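Local coordinates for protein autoinducer 2 sensor kinase/phosphatase LuxQ (Vibrio cholerae, PDB 3C38) that binds the complex of autoinducer 2 with LuxP and switches between histidine kinase and phosphatase activity in quorum sensing, at residues Ile42-Thr47 with Leu137-Ser142; Leu83-Ser88 with Tyr154-Ile159; Asn179-Val184 with Ser191-Asn196; Tyr203-Ala208 with Cys233-Gln238. All blocks are in the same frame, centred on the assembly; numbering follows the deposited sequence.

The chain is the periplasmic sensor part of LuxQ, classed with the Cache domains, and it carries two antiparallel sheets in series. Contacts 1 and 2 belong to the five-stranded sheet, with centres about 8 Å apart, and share the neighbouring strands 134-143 and 153-160; along the chain their segments alternate. Contacts 3 and 4, about 9 Å between centres, join on the four-stranded sheet through the neighbouring strands 179-184 and 228-239, and contact 3 closes before contact 4 opens. The two pairs lie on opposite sides of the chain's centre, their centres about 29 to 33 Å apart, consistent with a tandem sensor in which each sheet builds its own core.

Contact 1: Ile42-Thr47 with Leu137-Ser142; sequences IHQDST and LMRRSS
R139 reaches from strand 134-143 to the end of helix 22-47 and spends one nitrogen on two acceptors: NH1 bonds to Q44 OE1 at 2.6 Å and to D45 OD1 at 3.0 Å, both acceptors in the guanidinium plane. NH2 adds a bond to D45 OD2 at 2.9 Å, on the syn lone pair, so the salt bridge is an end-on grip with one nitrogen for each carboxylate oxygen. It is a twisted grip, since carboxylate and guanidinium planes stand 57° apart and NH1 meets OD1 from above the carboxylate plane. S141 OG supplies a second donor to D45 OD1 at 2.8 Å, arriving on the anti side.

Q44 answers the same arginine twice. Its NE2 donates to R139 O at 2.9 Å, so amide oxygen and amide nitrogen are both engaged by one residue and the flip of the amide is fixed. With CG anti to the backbone N (chi1 164°) and the chain extended beyond it, Q44 reaches toward the strand, CG against S141 CB at 3.6 Å, its amide plane turned 59° from the guanidinium.

Further out, the R139 side chain also touches R41 and W122, and strand 153-160 holds the R139 backbone through V157. Q44, R139 and S141 are buried while D45 is partly exposed, so D45 probably balances the arginine charge at the border of the buried region; two donors on OD1 would probably keep that carboxylate ionised.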
# COMPACT_ATOMS: atom_id res chain seq x y z
N ILE A 42 4.96 11.54 0.70
CA ILE A 42 4.98 12.99 0.56
C ILE A 42 3.68 13.63 1.05
O ILE A 42 3.70 14.54 1.87
CB ILE A 42 5.23 13.40 -0.91
CG1 ILE A 42 6.66 13.03 -1.31
CG2 ILE A 42 4.98 14.89 -1.11
CD1 ILE A 42 6.96 13.23 -2.79
N HIS A 43 2.55 13.15 0.55
CA HIS A 43 1.27 13.69 0.98
C HIS A 43 1.04 13.44 2.47
O HIS A 43 0.54 14.31 3.18
CB HIS A 43 0.13 13.10 0.16
CG HIS A 43 0.16 13.52 -1.28
ND1 HIS A 43 0.33 14.83 -1.66
CD2 HIS A 43 0.07 12.80 -2.43
CE1 HIS A 43 0.34 14.90 -2.98
NE2 HIS A 43 0.18 13.69 -3.47
N GLN A 44 1.42 12.25 2.94
CA GLN A 44 1.26 11.91 4.35
C GLN A 44 2.02 12.90 5.24
O GLN A 44 1.43 13.53 6.12
CB GLN A 44 1.76 10.48 4.62
CG GLN A 44 2.00 10.17 6.09
CD GLN A 44 2.35 8.72 6.37
OE1 GLN A 44 3.15 8.10 5.66
NE2 GLN A 44 1.75 8.16 7.42
N ASP A 45 3.32 13.02 5.01
CA ASP A 45 4.17 13.91 5.80
C ASP A 45 3.79 15.39 5.72
O ASP A 45 4.02 16.16 6.66
CB ASP A 45 5.64 13.74 5.39
CG ASP A 45 6.21 12.42 5.85
OD1 ASP A 45 5.62 11.82 6.77
OD2 ASP A 45 7.24 11.99 5.31
N SER A 46 3.20 15.77 4.60
CA SER A 46 2.77 17.14 4.39
C SER A 46 1.47 17.39 5.17
O SER A 46 1.28 18.44 5.77
CB SER A 46 2.54 17.39 2.90
OG SER A 46 2.32 18.76 2.66
N THR A 47 0.59 16.40 5.15
CA THR A 47 -0.68 16.52 5.86
C THR A 47 -0.46 16.40 7.36
O THR A 47 -1.25 16.91 8.15
CB THR A 47 -1.65 15.44 5.40
OG1 THR A 47 -1.92 15.61 4.00
CG2 THR A 47 -2.96 15.54 6.17
N LEU A 137 0.86 -2.20 3.11
CA LEU A 137 2.07 -1.40 3.23
C LEU A 137 1.61 -0.24 4.10
O LEU A 137 0.68 0.50 3.74
CB LEU A 137 2.53 -0.89 1.87
CG LEU A 137 3.15 -1.94 0.94
CD1 LEU A 137 3.30 -1.38 -0.47
CD2 LEU A 137 4.51 -2.36 1.50
N MET A 138 2.21 -0.10 5.28
CA MET A 138 1.81 0.96 6.17
C MET A 138 2.95 1.87 6.54
O MET A 138 4.12 1.48 6.51
CB MET A 138 1.20 0.39 7.45
CG MET A 138 -0.22 -0.06 7.29
SD MET A 138 -0.96 -0.26 8.89
CE MET A 138 -1.04 1.41 9.43
N ARG A 139 2.60 3.10 6.90
CA ARG A 139 3.59 4.09 7.29
C ARG A 139 2.99 5.04 8.32
O ARG A 139 1.82 5.41 8.23
CB ARG A 139 4.08 4.85 6.06
CG ARG A 139 5.27 5.76 6.31
CD ARG A 139 5.84 6.25 5.00
NE ARG A 139 6.96 7.16 5.20
CZ ARG A 139 6.83 8.43 5.57
NH1 ARG A 139 5.62 8.94 5.78
NH2 ARG A 139 7.91 9.18 5.74
N ARG A 140 3.81 5.40 9.31
CA ARG A 140 3.38 6.29 10.39
C ARG A 140 4.05 7.67 10.30
O ARG A 140 5.23 7.79 9.99
CB ARG A 140 3.74 5.65 11.74
CG ARG A 140 3.11 6.30 12.94
CD ARG A 140 3.65 5.72 14.25
NE ARG A 140 5.06 6.03 14.42
CZ ARG A 140 5.68 6.07 15.59
NH1 ARG A 140 5.01 5.83 16.71
NH2 ARG A 140 6.97 6.37 15.64
N SER A 141 3.29 8.72 10.59
CA SER A 141 3.84 10.07 10.58
C SER A 141 3.40 10.83 11.83
O SER A 141 2.21 10.99 12.09
CB SER A 141 3.40 10.82 9.32
OG SER A 141 4.12 12.03 9.18
N SER A 142 4.37 11.29 12.60
CA SER A 142 4.10 12.02 13.84
C SER A 142 3.21 13.24 13.63
O SER A 142 3.36 13.97 12.66
CB SER A 142 5.42 12.47 14.47
OG SER A 142 6.37 11.40 14.47

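Contact 2: Leu83-Ser88 with Tyr154-Ile159; sequences LRFISS and YLYVGI
F85 lays its ring over the beginning of the Y156 side chain more than over the Y156 ring itself. The two planes are nearly parallel, 11° apart, but slid so far that the rings barely overlap, their centroids 4.7 Å from each other. Over one face of F85, offset toward the rim, lies Y156 CB, a CH-pi contact 3.5 Å from the ring centroid. F85 CG sits between the backbone N and the carbonyl carbon (chi1 70°), and the end of the side chain comes nearer the partner strand than its base. Beyond F85, S87 CB closes on Y156 CE1 at 3.4 Å, while at the other end of the pairing L83 spreads CD1 over the backbone of G158, 4.0 Å from G158 N.

Six backbone hydrogen bonds tie the antiparallel strands, two at each of the hydrogen-bonded pairs L83-G158, F85-Y156 and S87-Y154. The non-hydrogen-bonded pairs, R84-V157 and I86-L155, put their side chains on the other face. There I86 CG1 meets L155 CD1 at 3.8 Å, and R84 runs beside V157 with CG 4.1 Å from V157 CG1, its guanidinium going on to a salt bridge with D73.

Strands 91-95 and 134-143 flank the pair, making these two strands interior members of the five-stranded sheet. Helix 106-115 covers the F85 and Y156 face through L109 and I113; toward the R84 and V157 face come D73 of helix 65-74 and Q44 of helix 22-47.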
# COMPACT_ATOMS: atom_id res chain seq x y z
N LEU A 83 -6.43 3.28 3.44
CA LEU A 83 -6.91 3.43 4.80
C LEU A 83 -6.04 4.36 5.63
O LEU A 83 -4.81 4.39 5.49
CB LEU A 83 -7.05 2.05 5.48
CG LEU A 83 -5.82 1.16 5.69
CD1 LEU A 83 -5.14 1.55 6.98
CD2 LEU A 83 -6.25 -0.30 5.77
N ARG A 84 -6.72 5.13 6.47
CA ARG A 84 -6.07 6.08 7.36
C ARG A 84 -6.68 5.95 8.75
O ARG A 84 -7.87 5.68 8.90
CB ARG A 84 -6.33 7.51 6.91
CG ARG A 84 -5.63 8.00 5.66
CD ARG A 84 -5.50 9.51 5.75
NE ARG A 84 -5.07 10.16 4.52
CZ ARG A 84 -5.86 10.39 3.47
NH1 ARG A 84 -7.14 10.02 3.50
NH2 ARG A 84 -5.38 11.00 2.40
N PHE A 85 -5.86 6.15 9.77
CA PHE A 85 -6.35 6.15 11.14
C PHE A 85 -5.29 6.83 12.01
O PHE A 85 -4.09 6.77 11.71
CB PHE A 85 -6.68 4.72 11.62
CG PHE A 85 -5.49 3.84 11.82
CD1 PHE A 85 -4.70 3.97 12.96
CD2 PHE A 85 -5.15 2.88 10.87
CE1 PHE A 85 -3.61 3.15 13.15
CE2 PHE A 85 -4.05 2.05 11.05
CZ PHE A 85 -3.28 2.18 12.19
N ILE A 86 -5.74 7.51 13.06
CA ILE A 86 -4.84 8.22 13.95
C ILE A 86 -4.73 7.54 15.31
O ILE A 86 -5.74 7.23 15.94
CB ILE A 86 -5.31 9.68 14.15
CG1 ILE A 86 -5.33 10.40 12.81
CG2 ILE A 86 -4.39 10.41 15.11
CD1 ILE A 86 -5.89 11.80 12.87
N SER A 87 -3.49 7.30 15.73
CA SER A 87 -3.23 6.64 17.01
C SER A 87 -2.61 7.57 18.05
O SER A 87 -1.99 8.58 17.73
CB SER A 87 -2.30 5.44 16.81
OG SER A 87 -1.08 5.59 17.54
N SER A 88 -2.79 7.19 19.31
CA SER A 88 -2.25 7.90 20.45
C SER A 88 -2.07 6.74 21.41
O SER A 88 -2.97 6.41 22.18
CB SER A 88 -3.25 8.91 20.99
OG SER A 88 -2.59 9.83 21.85
N TYR A 154 -0.41 10.11 16.02
CA TYR A 154 0.26 9.59 14.84
C TYR A 154 -0.77 9.28 13.77
O TYR A 154 -1.87 8.80 14.06
CB TYR A 154 1.04 8.33 15.19
CG TYR A 154 2.35 8.61 15.89
CD1 TYR A 154 3.47 9.00 15.16
CD2 TYR A 154 2.46 8.50 17.28
CE1 TYR A 154 4.68 9.28 15.80
CE2 TYR A 154 3.68 8.79 17.93
CZ TYR A 154 4.78 9.17 17.17
OH TYR A 154 5.98 9.45 17.78
N LEU A 155 -0.42 9.60 12.53
CA LEU A 155 -1.29 9.33 11.40
C LEU A 155 -0.71 8.12 10.68
O LEU A 155 0.47 8.09 10.32
CB LEU A 155 -1.36 10.53 10.44
CG LEU A 155 -2.17 10.29 9.16
CD1 LEU A 155 -3.58 9.88 9.52
CD2 LEU A 155 -2.20 11.56 8.31
N TYR A 156 -1.55 7.11 10.52
CA TYR A 156 -1.15 5.89 9.85
C TYR A 156 -1.89 5.83 8.53
O TYR A 156 -3.10 6.08 8.47
CB TYR A 156 -1.52 4.66 10.69
CG TYR A 156 -0.70 4.44 11.95
CD1 TYR A 156 -0.89 5.23 13.09
CD2 TYR A 156 0.24 3.42 12.00
CE1 TYR A 156 -0.14 4.99 14.26
CE2 TYR A 156 0.99 3.18 13.15
CZ TYR A 156 0.79 3.96 14.27
OH TYR A 156 1.55 3.70 15.38
N VAL A 157 -1.17 5.51 7.46
CA VAL A 157 -1.78 5.37 6.14
C VAL A 157 -1.37 4.01 5.62
O VAL A 157 -0.24 3.54 5.87
CB VAL A 157 -1.29 6.46 5.13
CG1 VAL A 157 -1.58 7.85 5.68
CG2 VAL A 157 0.19 6.29 4.84
N GLY A 158 -2.27 3.35 4.91
CA GLY A 158 -1.94 2.05 4.38
C GLY A 158 -2.45 1.83 2.97
O GLY A 158 -3.41 2.48 2.54
N ILE A 159 -1.77 0.93 2.27
CA ILE A 159 -2.13 0.52 0.91
C ILE A 159 -2.38 -0.97 0.98
O ILE A 159 -1.49 -1.73 1.37
CB ILE A 159 -0.97 0.69 -0.08
CG1 ILE A 159 -0.56 2.15 -0.18
CG2 ILE A 159 -1.40 0.23 -1.45
CD1 ILE A 159 0.73 2.33 -0.98

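Contact 3: Asn179-Val184 with Ser191-Asn196; sequences NLVLAV and STLKGN
S191 faces V181 as an antiparallel non-hydrogen-bonded pair, the last step of the strand pairing before the chain turns off. Its OG, 4.0 Å from V181 CG2, takes the backbone N of L193 at 3.0 Å, which makes an ST turn of the departing chain.

T192 follows and keeps the backbone link, T192 N to L180 O at 3.0 Å. Its side chain then continues the pairing in place of a carbonyl: OG1, set between the backbone N and carbonyl carbon by chi1 61°, accepts from L180 N at 2.8 Å, with an almost straight N-H at 172°. The same hydroxyl lies 2.9 Å from N179 OD1.

L193 supplies the apolar part. CD1 rests on V181 CG2 at 3.8 Å and on N179 CB at 3.7 Å. K194 bends back, so that NZ donates to T192 O at 3.2 Å and shares a water with N179 ND2, the latter bond weak. The main partner of ND2 is Y199 OH, and E197 receives the backbone N of K194 and of G195, so later residues of the same loop, which leads to helix 201-205, hold N179 and the backbone of K194 and G195.

Here a beta hairpin, 179-184 with 187-191, frays at the border of the four-stranded sheet: the outer strand ends in an ST turn, and a threonine hydroxyl replaces the next backbone acceptor.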
# COMPACT_ATOMS: atom_id res chain seq x y z
N ASN A 179 1.49 -8.16 -19.15
CA ASN A 179 0.68 -8.51 -18.00
C ASN A 179 1.58 -8.68 -16.79
O ASN A 179 2.77 -9.02 -16.90
CB ASN A 179 -0.06 -9.84 -18.24
CG ASN A 179 -1.43 -9.64 -18.87
OD1 ASN A 179 -2.28 -8.91 -18.35
ND2 ASN A 179 -1.66 -10.32 -19.97
N LEU A 180 1.00 -8.43 -15.62
CA LEU A 180 1.71 -8.58 -14.36
C LEU A 180 0.86 -9.34 -13.35
O LEU A 180 -0.38 -9.34 -13.41
CB LEU A 180 2.08 -7.22 -13.76
CG LEU A 180 3.01 -6.26 -14.50
CD1 LEU A 180 3.07 -4.97 -13.68
CD2 LEU A 180 4.41 -6.86 -14.68
N VAL A 181 1.53 -10.01 -12.43
CA VAL A 181 0.87 -10.74 -11.36
C VAL A 181 1.65 -10.47 -10.08
O VAL A 181 2.85 -10.74 -10.00
CB VAL A 181 0.90 -12.27 -11.60
CG1 VAL A 181 0.21 -12.96 -10.43
CG2 VAL A 181 0.24 -12.63 -12.93
N LEU A 182 0.97 -9.91 -9.08
CA LEU A 182 1.62 -9.64 -7.81
C LEU A 182 1.26 -10.82 -6.92
O LEU A 182 0.08 -11.12 -6.72
CB LEU A 182 1.12 -8.33 -7.20
CG LEU A 182 1.66 -7.99 -5.80
CD1 LEU A 182 3.18 -7.94 -5.83
CD2 LEU A 182 1.10 -6.65 -5.33
N ALA A 183 2.27 -11.49 -6.40
CA ALA A 183 2.02 -12.64 -5.56
C ALA A 183 2.94 -12.76 -4.36
O ALA A 183 3.96 -12.09 -4.27
CB ALA A 183 2.12 -13.91 -6.41
N VAL A 184 2.53 -13.63 -3.44
CA VAL A 184 3.28 -13.95 -2.24
C VAL A 184 3.48 -15.45 -2.32
O VAL A 184 2.55 -16.22 -2.10
CB VAL A 184 2.47 -13.63 -0.95
CG1 VAL A 184 3.25 -14.09 0.27
CG2 VAL A 184 2.19 -12.13 -0.86
N SER A 191 -3.82 -9.48 -10.14
CA SER A 191 -3.34 -9.77 -11.48
C SER A 191 -3.99 -8.86 -12.52
O SER A 191 -5.11 -8.38 -12.31
CB SER A 191 -3.67 -11.22 -11.83
OG SER A 191 -3.60 -11.48 -13.22
N THR A 192 -3.28 -8.62 -13.62
CA THR A 192 -3.81 -7.78 -14.68
C THR A 192 -4.36 -8.63 -15.84
O THR A 192 -4.89 -8.08 -16.80
CB THR A 192 -2.73 -6.86 -15.28
OG1 THR A 192 -1.68 -7.66 -15.83
CG2 THR A 192 -2.17 -5.91 -14.23
N LEU A 193 -4.21 -9.96 -15.75
CA LEU A 193 -4.70 -10.84 -16.81
C LEU A 193 -6.20 -10.69 -17.07
O LEU A 193 -7.01 -10.66 -16.13
CB LEU A 193 -4.39 -12.31 -16.49
CG LEU A 193 -2.96 -12.77 -16.83
CD1 LEU A 193 -1.96 -12.02 -15.95
CD2 LEU A 193 -2.81 -14.28 -16.60
N LYS A 194 -6.57 -10.58 -18.35
CA LYS A 194 -7.98 -10.43 -18.74
C LYS A 194 -8.68 -11.78 -18.68
O LYS A 194 -9.85 -11.86 -18.32
CB LYS A 194 -8.11 -9.89 -20.17
CG LYS A 194 -7.09 -8.83 -20.56
CD LYS A 194 -7.22 -7.56 -19.75
CE LYS A 194 -6.10 -6.58 -20.12
NZ LYS A 194 -4.71 -7.12 -19.81
N GLY A 195 -7.96 -12.83 -19.03
CA GLY A 195 -8.55 -14.16 -18.99
C GLY A 195 -8.62 -14.77 -20.37
O GLY A 195 -8.85 -15.97 -20.52
N ASN A 196 -8.39 -13.95 -21.38
CA ASN A 196 -8.43 -14.41 -22.76
C ASN A 196 -7.03 -14.65 -23.29
O ASN A 196 -6.84 -14.77 -24.50
CB ASN A 196 -9.12 -13.37 -23.62
CG ASN A 196 -8.31 -12.10 -23.73
OD1 ASN A 196 -7.87 -11.55 -22.72
ND2 ASN A 196 -8.11 -11.64 -24.96
O HOH W 1 -4.24 -9.19 -22.02

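Contact 4: Tyr203-Ala208 with Cys233-Gln238; sequences YVVHSA and CVYSIQ
Y235 presents one face of its ring to V205, whose CA stands 4.3 Å above the Y235 ring plane and over its centre. The opposite face carries C233 SG, from two residues back on the same strand, offset toward the rim. V204 O and S207 OG come at the ring obliquely, with V204 O 3.7 Å from Y235 CD2. V205 O stands 3.5 Å from Y235 OH, which makes a weak hydrogen bond to D185 O. The ring is thus caught between its own strand and the end of helix 201-205.

Beside the ring, V204 drives into the strand. CG1, anti to the backbone N at chi1 -179°, meets Y235 CB at 3.8 Å, and the two side chains lie alongside, pointing opposite ways. I237 meets V204 at a slant and sets CD1 against both V204 methyls; both separations are shorter than usual van der Waals contact and their exact values doubtful.

H206 leaves helical geometry, and S207 folds back over the helix end, its OG lying so close to V204 O that the length of that bond is doubtful.

V204 also touches V181 of the neighbouring strand 179-184, and Y199 in the preceding loop packs on both V204 and I237. In fold terms this is alpha-on-beta packing: a short helix lies on one face of the antiparallel four-stranded sheet, in the core of the second sheet region of this Cache-family sensor.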
# COMPACT_ATOMS: atom_id res chain seq x y z
N TYR A 203 -0.40 -20.77 -14.51
CA TYR A 203 0.86 -21.00 -15.23
C TYR A 203 1.88 -19.93 -14.87
O TYR A 203 3.03 -20.22 -14.55
CB TYR A 203 0.62 -20.99 -16.74
CG TYR A 203 1.87 -20.71 -17.54
CD1 TYR A 203 2.90 -21.65 -17.63
CD2 TYR A 203 2.05 -19.47 -18.17
CE1 TYR A 203 4.08 -21.37 -18.33
CE2 TYR A 203 3.23 -19.18 -18.87
CZ TYR A 203 4.23 -20.12 -18.94
OH TYR A 203 5.40 -19.82 -19.61
N VAL A 204 1.45 -18.67 -14.98
CA VAL A 204 2.30 -17.54 -14.66
C VAL A 204 2.86 -17.64 -13.23
O VAL A 204 4.06 -17.44 -13.05
CB VAL A 204 1.52 -16.23 -14.78
CG1 VAL A 204 2.43 -15.06 -14.47
CG2 VAL A 204 0.92 -16.10 -16.18
N VAL A 205 2.04 -17.96 -12.22
CA VAL A 205 2.62 -18.03 -10.88
C VAL A 205 3.53 -19.22 -10.64
O VAL A 205 4.52 -19.08 -9.92
CB VAL A 205 1.61 -18.02 -9.67
CG1 VAL A 205 0.97 -16.66 -9.53
CG2 VAL A 205 0.60 -19.13 -9.77
N HIS A 206 3.23 -20.38 -11.20
CA HIS A 206 4.14 -21.49 -10.95
C HIS A 206 5.18 -21.61 -12.03
O HIS A 206 5.82 -22.64 -12.16
CB HIS A 206 3.39 -22.80 -10.82
CG HIS A 206 2.32 -22.80 -9.78
ND1 HIS A 206 1.01 -22.47 -10.05
CD2 HIS A 206 2.36 -23.12 -8.46
CE1 HIS A 206 0.29 -22.60 -8.96
NE2 HIS A 206 1.08 -22.99 -7.98
N SER A 207 5.37 -20.55 -12.81
CA SER A 207 6.35 -20.60 -13.89
C SER A 207 7.78 -20.41 -13.40
O SER A 207 8.01 -19.90 -12.30
CB SER A 207 6.04 -19.52 -14.93
OG SER A 207 6.02 -18.23 -14.32
N ALA A 208 8.74 -20.85 -14.21
CA ALA A 208 10.15 -20.70 -13.86
C ALA A 208 10.58 -19.37 -14.47
O ALA A 208 10.29 -19.08 -15.63
CB ALA A 208 10.96 -21.85 -14.43
N CYS A 233 6.42 -10.68 -4.85
CA CYS A 233 6.99 -10.99 -6.16
C CYS A 233 6.11 -10.58 -7.33
O CYS A 233 4.95 -10.97 -7.45
CB CYS A 233 7.28 -12.49 -6.26
SG CYS A 233 7.99 -13.01 -7.85
N VAL A 234 6.68 -9.79 -8.22
CA VAL A 234 5.95 -9.36 -9.39
C VAL A 234 6.37 -10.19 -10.60
O VAL A 234 7.53 -10.16 -11.02
CB VAL A 234 6.20 -7.88 -9.70
CG1 VAL A 234 5.51 -7.51 -11.02
CG2 VAL A 234 5.68 -7.00 -8.54
N TYR A 235 5.42 -10.95 -11.14
CA TYR A 235 5.68 -11.76 -12.32
C TYR A 235 5.32 -10.91 -13.53
O TYR A 235 4.21 -10.37 -13.61
CB TYR A 235 4.83 -13.03 -12.31
CG TYR A 235 5.15 -13.97 -11.18
CD1 TYR A 235 4.49 -13.87 -9.96
CD2 TYR A 235 6.12 -14.97 -11.32
CE1 TYR A 235 4.79 -14.74 -8.91
CE2 TYR A 235 6.43 -15.83 -10.29
CZ TYR A 235 5.76 -15.71 -9.08
OH TYR A 235 6.07 -16.56 -8.04
N SER A 236 6.27 -10.77 -14.45
CA SER A 236 6.05 -9.98 -15.65
C SER A 236 6.08 -10.94 -16.84
O SER A 236 7.00 -11.76 -16.96
CB SER A 236 7.12 -8.89 -15.80
OG SER A 236 8.42 -9.44 -15.95
N ILE A 237 5.09 -10.83 -17.71
CA ILE A 237 5.00 -11.73 -18.84
C ILE A 237 5.20 -11.03 -20.16
O ILE A 237 4.58 -10.00 -20.43
CB ILE A 237 3.63 -12.44 -18.86
CG1 ILE A 237 3.20 -12.72 -17.42
CG2 ILE A 237 3.74 -13.75 -19.62
CD1 ILE A 237 1.80 -13.23 -17.30
N GLN A 238 6.08 -11.59 -20.98
CA GLN A 238 6.35 -11.04 -22.29
C GLN A 238 6.49 -12.17 -23.30
O GLN A 238 7.09 -13.21 -23.01
CB GLN A 238 7.63 -10.20 -22.24
CG GLN A 238 7.55 -8.92 -23.08
CD GLN A 238 6.39 -8.01 -22.66
OE1 GLN A 238 6.33 -7.55 -21.51
NE2 GLN A 238 5.48 -7.76 -23.59